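Long-range contacts in extracellular solute-binding protein family 1 (Alicyclobacillus acidocaldarius subsp. acidocaldarius, PDB 4OVJ), which probably binds an extracellular solute, of a kind not established, and delivers it to an ABC importer in the membrane: residues 101-105 and 127-132; 131-137 and 292-298. Residues are numbered along the deposited sequence.

Contact 1: residues 101-105 and 127-132; sequences LLNLK and GGLYGI
The loop 101-105, which follows helix 92-98, crosses the start of strand 128-144 with end-to-end directions 101° apart; the nearest CA pairs are Asn-103 with Tyr-130 (5.2 Å) and Lys-105 with Leu-129 (5.1 Å). Residues 101-103 are extended, Leu-104 turns (phi/psi -92/-2) and Lys-105 extends again. Leu-101 sets its carbonyl O 3.3 Å from CD1 at the edge of the Tyr-130 ring, and its CB packs on the same CD1 at 3.9 Å; the m rotamer of Tyr-130 brings the ring alongside the loop. Leu-102 turns its side chain away, but its O shares a water with Tyr-130 O, 2.8 Å from each. Asn-103, with chi1 t, places OD1 to accept from the backbone N two residues on, Lys-105 N (3.0 Å), an Asx turn, and also from Leu-129 N (3.0 Å). Its ND2 reaches Gly-127 O through a second water, which lies 2.9 Å from ND2 and 2.8 Å from that carbonyl. Leu-104 N gives a nearly straight bond to Leu-129 O (2.7 Å, 172°), while its CA-to-CB bond points toward 127-132 and, in the m,t rotamer, CB lies 4.1 Å from Leu-129 CD2 and CD1 3.9 Å from Ile-132 CG1. Lys-105 lays CD 3.9 Å from Gly-127 O. At Gly-128 a CB would clash with Tyr-130 OH. An Asx turn at Asn-103 docks the loop on the beginning of the strand: Leu-129 is bound through both its N and its O, once by a side chain and once by backbone, so the loop is held without being a sheet strand.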
ATOM      1  N   LEU A 101       8.660   2.908 -22.337  1.00  8.24           N
ATOM      2  CA  LEU A 101       9.444   2.846 -21.107  1.00  7.98           C
ATOM      3  C   LEU A 101      10.717   2.027 -21.279  1.00  7.65           C
ATOM      4  O   LEU A 101      10.701   0.920 -21.834  1.00  8.75           O
ATOM      5  CB  LEU A 101       8.601   2.262 -19.971  1.00  8.30           C
ATOM      6  CG  LEU A 101       7.280   2.975 -19.675  1.00  8.46           C
ATOM      7  CD1 LEU A 101       6.570   2.349 -18.480  1.00  8.96           C
ATOM      8  CD2 LEU A 101       7.509   4.453 -19.433  1.00  8.46           C
ATOM      9  N   LEU A 102      11.811   2.578 -20.759  1.00  7.80           N
ATOM     10  CA  LEU A 102      13.105   1.930 -20.779  1.00  8.88           C
ATOM     11  C   LEU A 102      13.106   0.705 -19.879  1.00  8.57           C
ATOM     12  O   LEU A 102      12.627   0.746 -18.749  1.00  9.17           O
ATOM     13  CB  LEU A 102      14.186   2.902 -20.312  1.00  9.96           C
ATOM     14  CG  LEU A 102      15.632   2.479 -20.497  1.00 11.69           C
ATOM     15  CD1 LEU A 102      15.983   2.422 -21.967  1.00 14.33           C
ATOM     16  CD2 LEU A 102      16.525   3.472 -19.784  1.00 12.82           C
ATOM     17  N   ASN A 103      13.648  -0.390 -20.387  1.00  9.24           N
ATOM     18  CA  ASN A 103      13.843  -1.587 -19.575  1.00  9.70           C
ATOM     19  C   ASN A 103      15.015  -1.348 -18.629  1.00  9.96           C
ATOM     20  O   ASN A 103      16.160  -1.170 -19.063  1.00 11.81           O
ATOM     21  CB  ASN A 103      14.086  -2.819 -20.457  1.00 11.29           C
ATOM     22  CG  ASN A 103      14.086  -4.120 -19.674  1.00 11.64           C
ATOM     23  OD1 ASN A 103      14.068  -4.142 -18.449  1.00 11.61           O
ATOM     24  ND2 ASN A 103      14.128  -5.218 -20.397  1.00 15.97           N
ATOM     25  N   LEU A 104      14.705  -1.325 -17.338  1.00  9.55           N
ATOM     26  CA  LEU A 104      15.660  -1.024 -16.283  1.00 10.50           C
ATOM     27  C   LEU A 104      16.335  -2.260 -15.716  1.00 10.79           C
ATOM     28  O   LEU A 104      17.205  -2.144 -14.847  1.00 13.00           O
ATOM     29  CB  LEU A 104      14.950  -0.260 -15.139  1.00 10.46           C
ATOM     30  CG  LEU A 104      14.121   0.961 -15.554  1.00 12.24           C
ATOM     31  CD1 LEU A 104      13.412   1.556 -14.348  1.00 14.99           C
ATOM     32  CD2 LEU A 104      14.974   1.987 -16.279  1.00 13.22           C
ATOM     33  N   LYS A 105      15.954  -3.441 -16.196  1.00 11.58           N
ATOM     34  CA  LYS A 105      16.527  -4.681 -15.679  1.00 12.89           C
ATOM     35  C   LYS A 105      18.033  -4.659 -15.885  1.00 14.42           C
ATOM     36  O   LYS A 105      18.524  -4.417 -16.991  1.00 15.49           O
ATOM     37  CB  LYS A 105      15.907  -5.912 -16.351  1.00 15.21           C
ATOM     38  CG  LYS A 105      16.392  -7.251 -15.794  1.00 18.87           C
ATOM     39  CD  LYS A 105      15.842  -8.397 -16.641  1.00 22.55           C
ATOM     40  CE  LYS A 105      16.580  -9.702 -16.400  1.00 29.93           C
ATOM     41  NZ  LYS A 105      16.121 -10.352 -15.147  1.00 36.60           N
ATOM     42  N   GLY A 127       8.680  -9.792 -18.445  1.00 22.53           N
ATOM     43  CA  GLY A 127      10.112 -10.048 -18.288  1.00 21.92           C
ATOM     44  C   GLY A 127      11.023  -8.832 -18.219  1.00 16.58           C
ATOM     45  O   GLY A 127      12.210  -8.967 -17.929  1.00 16.52           O
ATOM     46  N   GLY A 128      10.484  -7.648 -18.488  1.00 13.92           N
ATOM     47  CA  GLY A 128      11.262  -6.409 -18.409  1.00 13.26           C
ATOM     48  C   GLY A 128      10.845  -5.641 -17.173  1.00 12.76           C
ATOM     49  O   GLY A 128       9.701  -5.780 -16.711  1.00 11.69           O
ATOM     50  N   LEU A 129      11.761  -4.833 -16.644  1.00 11.20           N
ATOM     51  CA  LEU A 129      11.477  -3.992 -15.476  1.00 10.11           C
ATOM     52  C   LEU A 129      11.278  -2.561 -15.961  1.00  9.29           C
ATOM     53  O   LEU A 129      12.216  -1.923 -16.409  1.00  9.84           O
ATOM     54  CB  LEU A 129      12.637  -4.065 -14.483  1.00 10.55           C
ATOM     55  CG  LEU A 129      12.590  -3.128 -13.280  1.00 11.76           C
ATOM     56  CD1 LEU A 129      11.398  -3.437 -12.394  1.00 13.10           C
ATOM     57  CD2 LEU A 129      13.900  -3.200 -12.500  1.00 13.06           C
ATOM     58  N   TYR A 130      10.060  -2.049 -15.861  1.00  8.37           N
ATOM     59  CA  TYR A 130       9.737  -0.756 -16.472  1.00  8.76           C
ATOM     60  C   TYR A 130       9.469   0.391 -15.507  1.00  8.87           C
ATOM     61  O   TYR A 130       9.269   1.531 -15.923  1.00  9.79           O
ATOM     62  CB  TYR A 130       8.585  -0.945 -17.456  1.00  9.00           C
ATOM     63  CG  TYR A 130       9.013  -1.845 -18.592  1.00 10.35           C
ATOM     64  CD1 TYR A 130       9.855  -1.374 -19.591  1.00 10.33           C
ATOM     65  CD2 TYR A 130       8.597  -3.168 -18.650  1.00 12.47           C
ATOM     66  CE1 TYR A 130      10.257  -2.183 -20.631  1.00 11.80           C
ATOM     67  CE2 TYR A 130       8.996  -3.992 -19.684  1.00 14.19           C
ATOM     68  CZ  TYR A 130       9.825  -3.497 -20.674  1.00 13.85           C
ATOM     69  OH  TYR A 130      10.220  -4.318 -21.695  1.00 17.12           O
ATOM     70  N   GLY A 131       9.470   0.087 -14.225  1.00  8.91           N
ATOM     71  CA  GLY A 131       9.341   1.103 -13.201  1.00  8.66           C
ATOM     72  C   GLY A 131       9.863   0.552 -11.897  1.00  8.30           C
ATOM     73  O   GLY A 131       9.783  -0.640 -11.649  1.00  9.61           O
ATOM     74  N   ILE A 132      10.399   1.433 -11.068  1.00  8.39           N
ATOM     75  CA  ILE A 132      10.836   1.052  -9.735  1.00  9.36           C
ATOM     76  C   ILE A 132       9.954   1.763  -8.697  1.00  8.81           C
ATOM     77  O   ILE A 132       9.808   2.991  -8.733  1.00  7.82           O
ATOM     78  CB  ILE A 132      12.319   1.357  -9.530  1.00 11.52           C
ATOM     79  CG1 ILE A 132      13.140   0.589 -10.596  1.00 14.83           C
ATOM     80  CG2 ILE A 132      12.732   0.939  -8.127  1.00 10.98           C
ATOM     81  CD1 ILE A 132      14.610   0.896 -10.597  1.00 17.81           C
TER
HETATM   82  O   HOH W   1      11.421   2.699 -17.228  1.00  7.88           O
HETATM   83  O   HOH W   2      14.190  -7.999 -19.647  1.00 25.84           O

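Contact 2: residues 131-137 and 292-298; sequences GIPNALN and IKPSQFW
Segments 131-137 and 292-298 run antiparallel as two short ladders separated by an irregular middle. Ile-292 opens the second segment with CG2 3.6 Å from Leu-136 CD2. Lys-293 forms a hydrogen-bonded pair with Asn-137: Lys-293 N to Asn-137 O is 2.8 Å and Asn-137 N to Lys-293 O 3.1 Å. Pro-294, in a non-hydrogen-bonded pair with Leu-136, sets CB 3.7 Å from Pro-133 CB. Ser-295 breaks the extended run (phi/psi -67/-45), yet its N still reaches Ala-135 O (2.9 Å). Gln-296 receives Asn-134 twice, N to O and ND2 to OE1, both 3.0 Å; its OE1 also accepts from Arg-331. Phe-297 lies opposite Pro-133, CA atoms 4.2 Å apart, and its m rotamer brings CE2 3.6 Å from Pro-133 CG. Trp-298 pairs with Ile-132 through two bonds, Ile-132 N to Trp-298 O and Trp-298 N to Ile-132 O, both 2.9 Å. Asn-134 (phi/psi -103/-15, chi1 p) sets its CB over the indole face, 3.6 Å from the five-membered ring centroid, a CH-pi contact. Such a pair of interrupted central strands fits the segments that link the two lobes of periplasmic-binding-protein folds.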
ATOM      1  N   GLY A 131       9.470   0.087 -14.225  1.00  8.91           N
ATOM      2  CA  GLY A 131       9.341   1.103 -13.201  1.00  8.66           C
ATOM      3  C   GLY A 131       9.863   0.552 -11.897  1.00  8.30           C
ATOM      4  O   GLY A 131       9.783  -0.640 -11.649  1.00  9.61           O
ATOM      5  N   ILE A 132      10.399   1.433 -11.068  1.00  8.39           N
ATOM      6  CA  ILE A 132      10.836   1.052  -9.735  1.00  9.36           C
ATOM      7  C   ILE A 132       9.954   1.763  -8.697  1.00  8.81           C
ATOM      8  O   ILE A 132       9.808   2.991  -8.733  1.00  7.82           O
ATOM      9  CB  ILE A 132      12.319   1.357  -9.530  1.00 11.52           C
ATOM     10  CG1 ILE A 132      13.140   0.589 -10.596  1.00 14.83           C
ATOM     11  CG2 ILE A 132      12.732   0.939  -8.127  1.00 10.98           C
ATOM     12  CD1 ILE A 132      14.610   0.896 -10.597  1.00 17.81           C
ATOM     13  N   PRO A 133       9.318   0.987  -7.801  1.00  8.70           N
ATOM     14  CA  PRO A 133       8.476   1.613  -6.789  1.00  9.46           C
ATOM     15  C   PRO A 133       9.272   2.623  -5.999  1.00  8.75           C
ATOM     16  O   PRO A 133      10.444   2.375  -5.688  1.00 10.54           O
ATOM     17  CB  PRO A 133       8.047   0.433  -5.910  1.00 10.02           C
ATOM     18  CG  PRO A 133       8.062  -0.729  -6.837  1.00 10.52           C
ATOM     19  CD  PRO A 133       9.260  -0.489  -7.705  1.00 11.09           C
ATOM     20  N   ASN A 134       8.666   3.763  -5.708  1.00  8.75           N
ATOM     21  CA  ASN A 134       9.378   4.828  -5.011  1.00 10.79           C
ATOM     22  C   ASN A 134       9.026   4.934  -3.524  1.00 11.52           C
ATOM     23  O   ASN A 134       9.735   5.580  -2.761  1.00 16.00           O
ATOM     24  CB  ASN A 134       9.227   6.174  -5.737  1.00 12.24           C
ATOM     25  CG  ASN A 134       7.795   6.658  -5.842  1.00 12.90           C
ATOM     26  OD1 ASN A 134       6.898   6.205  -5.129  1.00 15.03           O
ATOM     27  ND2 ASN A 134       7.570   7.604  -6.757  1.00 14.16           N
ATOM     28  N   ALA A 135       7.944   4.286  -3.121  1.00  9.46           N
ATOM     29  CA  ALA A 135       7.481   4.320  -1.741  1.00  9.37           C
ATOM     30  C   ALA A 135       6.512   3.175  -1.520  1.00  9.50           C
ATOM     31  O   ALA A 135       5.934   2.646  -2.466  1.00 10.00           O
ATOM     32  CB  ALA A 135       6.816   5.644  -1.420  1.00 10.46           C
ATOM     33  N   LEU A 136       6.328   2.815  -0.259  1.00  9.12           N
ATOM     34  CA  LEU A 136       5.664   1.578   0.113  1.00  9.22           C
ATOM     35  C   LEU A 136       4.574   1.765   1.167  1.00  9.06           C
ATOM     36  O   LEU A 136       4.601   2.710   1.950  1.00  9.10           O
ATOM     37  CB  LEU A 136       6.699   0.630   0.706  1.00  9.77           C
ATOM     38  CG  LEU A 136       7.942   0.355  -0.138  1.00 11.10           C
ATOM     39  CD1 LEU A 136       8.867  -0.605   0.594  1.00 11.84           C
ATOM     40  CD2 LEU A 136       7.552  -0.219  -1.494  1.00 12.10           C
ATOM     41  N   ASN A 137       3.631   0.830   1.182  1.00  8.45           N
ATOM     42  CA  ASN A 137       2.681   0.688   2.266  1.00  8.55           C
ATOM     43  C   ASN A 137       2.333  -0.792   2.405  1.00  7.80           C
ATOM     44  O   ASN A 137       2.466  -1.563   1.465  1.00  8.89           O
ATOM     45  CB  ASN A 137       1.439   1.513   1.971  1.00  9.47           C
ATOM     46  CG  ASN A 137       0.697   1.984   3.215  1.00 10.54           C
ATOM     47  OD1 ASN A 137       0.982   1.601   4.357  1.00 10.70           O
ATOM     48  ND2 ASN A 137      -0.275   2.851   2.979  1.00 12.23           N
ATOM     49  N   ILE A 292       3.361  -5.835  -0.393  1.00  8.57           N
ATOM     50  CA  ILE A 292       3.723  -4.439  -0.257  1.00  9.57           C
ATOM     51  C   ILE A 292       3.091  -3.700  -1.423  1.00  9.80           C
ATOM     52  O   ILE A 292       3.277  -4.074  -2.568  1.00 11.19           O
ATOM     53  CB  ILE A 292       5.254  -4.239  -0.289  1.00 10.76           C
ATOM     54  CG1 ILE A 292       5.966  -5.220   0.642  1.00 11.52           C
ATOM     55  CG2 ILE A 292       5.597  -2.805   0.071  1.00 11.91           C
ATOM     56  CD1 ILE A 292       5.515  -5.172   2.080  1.00 11.36           C
ATOM     57  N   LYS A 293       2.357  -2.641  -1.129  1.00  9.64           N
ATOM     58  CA  LYS A 293       1.717  -1.856  -2.172  1.00 10.52           C
ATOM     59  C   LYS A 293       2.698  -0.772  -2.601  1.00 10.52           C
ATOM     60  O   LYS A 293       3.137   0.011  -1.772  1.00 11.06           O
ATOM     61  CB  LYS A 293       0.449  -1.217  -1.627  1.00 12.99           C
ATOM     62  CG  LYS A 293      -0.333  -0.388  -2.632  1.00 15.55           C
ATOM     63  CD  LYS A 293      -1.616   0.133  -1.992  1.00 19.79           C
ATOM     64  CE  LYS A 293      -2.191   1.294  -2.779  1.00 28.22           C
ATOM     65  NZ  LYS A 293      -2.816   0.812  -4.035  1.00 33.60           N
ATOM     66  N   PRO A 294       3.060  -0.733  -3.896  1.00 11.39           N
ATOM     67  CA  PRO A 294       3.880   0.367  -4.386  1.00 11.10           C
ATOM     68  C   PRO A 294       3.039   1.629  -4.541  1.00 10.86           C
ATOM     69  O   PRO A 294       1.989   1.608  -5.194  1.00 14.52           O
ATOM     70  CB  PRO A 294       4.373  -0.153  -5.735  1.00 11.33           C
ATOM     71  CG  PRO A 294       3.261  -1.023  -6.218  1.00 12.64           C
ATOM     72  CD  PRO A 294       2.617  -1.623  -4.994  1.00 12.35           C
ATOM     73  N   SER A 295       3.463   2.728  -3.930  1.00 10.44           N
ATOM     74  CA  SER A 295       2.668   3.945  -4.001  1.00 10.84           C
ATOM     75  C   SER A 295       2.640   4.475  -5.431  1.00 10.38           C
ATOM     76  O   SER A 295       1.604   4.899  -5.938  1.00 11.23           O
ATOM     77  CB  SER A 295       3.257   5.005  -3.085  1.00 12.58           C
ATOM     78  OG  SER A 295       3.312   4.499  -1.765  1.00 18.70           O
ATOM     79  N   GLN A 296       3.812   4.473  -6.037  1.00 10.55           N
ATOM     80  CA  GLN A 296       4.047   5.008  -7.372  1.00  9.97           C
ATOM     81  C   GLN A 296       5.362   4.422  -7.827  1.00  8.26           C
ATOM     82  O   GLN A 296       5.995   3.684  -7.083  1.00  8.50           O
ATOM     83  CB  GLN A 296       4.174   6.540  -7.402  1.00 13.32           C
ATOM     84  CG  GLN A 296       3.438   7.341  -6.359  1.00 16.02           C
ATOM     85  CD  GLN A 296       3.832   8.796  -6.385  1.00 16.07           C
ATOM     86  OE1 GLN A 296       5.003   9.136  -6.641  1.00 16.78           O
ATOM     87  NE2 GLN A 296       2.878   9.665  -6.119  1.00 17.88           N
ATOM     88  N   PHE A 297       5.772   4.752  -9.042  1.00  7.49           N
ATOM     89  CA  PHE A 297       7.002   4.254  -9.639  1.00  7.98           C
ATOM     90  C   PHE A 297       7.768   5.388 -10.295  1.00  7.95           C
ATOM     91  O   PHE A 297       7.170   6.351 -10.772  1.00  8.66           O
ATOM     92  CB  PHE A 297       6.723   3.248 -10.765  1.00  8.49           C
ATOM     93  CG  PHE A 297       6.031   2.003 -10.335  1.00  8.36           C
ATOM     94  CD1 PHE A 297       4.659   1.995 -10.141  1.00  9.52           C
ATOM     95  CD2 PHE A 297       6.736   0.811 -10.184  1.00  7.61           C
ATOM     96  CE1 PHE A 297       4.010   0.847  -9.733  1.00  9.89           C
ATOM     97  CE2 PHE A 297       6.079  -0.346  -9.801  1.00  8.26           C
ATOM     98  CZ  PHE A 297       4.718  -0.322  -9.559  1.00  9.24           C
ATOM     99  N   TRP A 298       9.090   5.233 -10.365  1.00  8.44           N
ATOM    100  CA  TRP A 298       9.916   6.013 -11.273  1.00  7.94           C
ATOM    101  C   TRP A 298      10.144   5.182 -12.534  1.00  7.60           C
ATOM    102  O   TRP A 298      10.556   4.030 -12.450  1.00  7.51           O
ATOM    103  CB  TRP A 298      11.281   6.347 -10.678  1.00  9.22           C
ATOM    104  CG  TRP A 298      11.274   7.027  -9.361  1.00  9.69           C
ATOM    105  CD1 TRP A 298      11.959   6.625  -8.257  1.00 10.94           C
ATOM    106  CD2 TRP A 298      10.568   8.216  -8.984  1.00  9.66           C
ATOM    107  NE1 TRP A 298      11.739   7.489  -7.222  1.00 10.97           N
ATOM    108  CE2 TRP A 298      10.885   8.475  -7.636  1.00 10.30           C
ATOM    109  CE3 TRP A 298       9.698   9.087  -9.650  1.00  9.30           C
ATOM    110  CZ2 TRP A 298      10.355   9.556  -6.945  1.00 10.11           C
ATOM    111  CZ3 TRP A 298       9.185  10.167  -8.961  1.00  9.77           C
ATOM    112  CH2 TRP A 298       9.518  10.392  -7.628  1.00 10.07           C
TER

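The two contacts follow one another along strand 128-144 and share Gly-131 and Ile-132, with centres 14 Å apart. Contact 2 is buried, about 8 Å from the centre of the chain, and joins that strand to strand 293-300 chiefly by paired backbone bonds. Contact 1, about 21 Å from the centre and partly exposed, instead ties a loop to the strand's beginning with two direct hydrogen bonds, one of them accepted by a side chain, plus bridging waters. The sites touch where Leu-104 CD1 packs 4.2 Å from Trp-298 O, and the loop itself meets strand 293-300 through a backbone bond between Leu-102 and Ile-300.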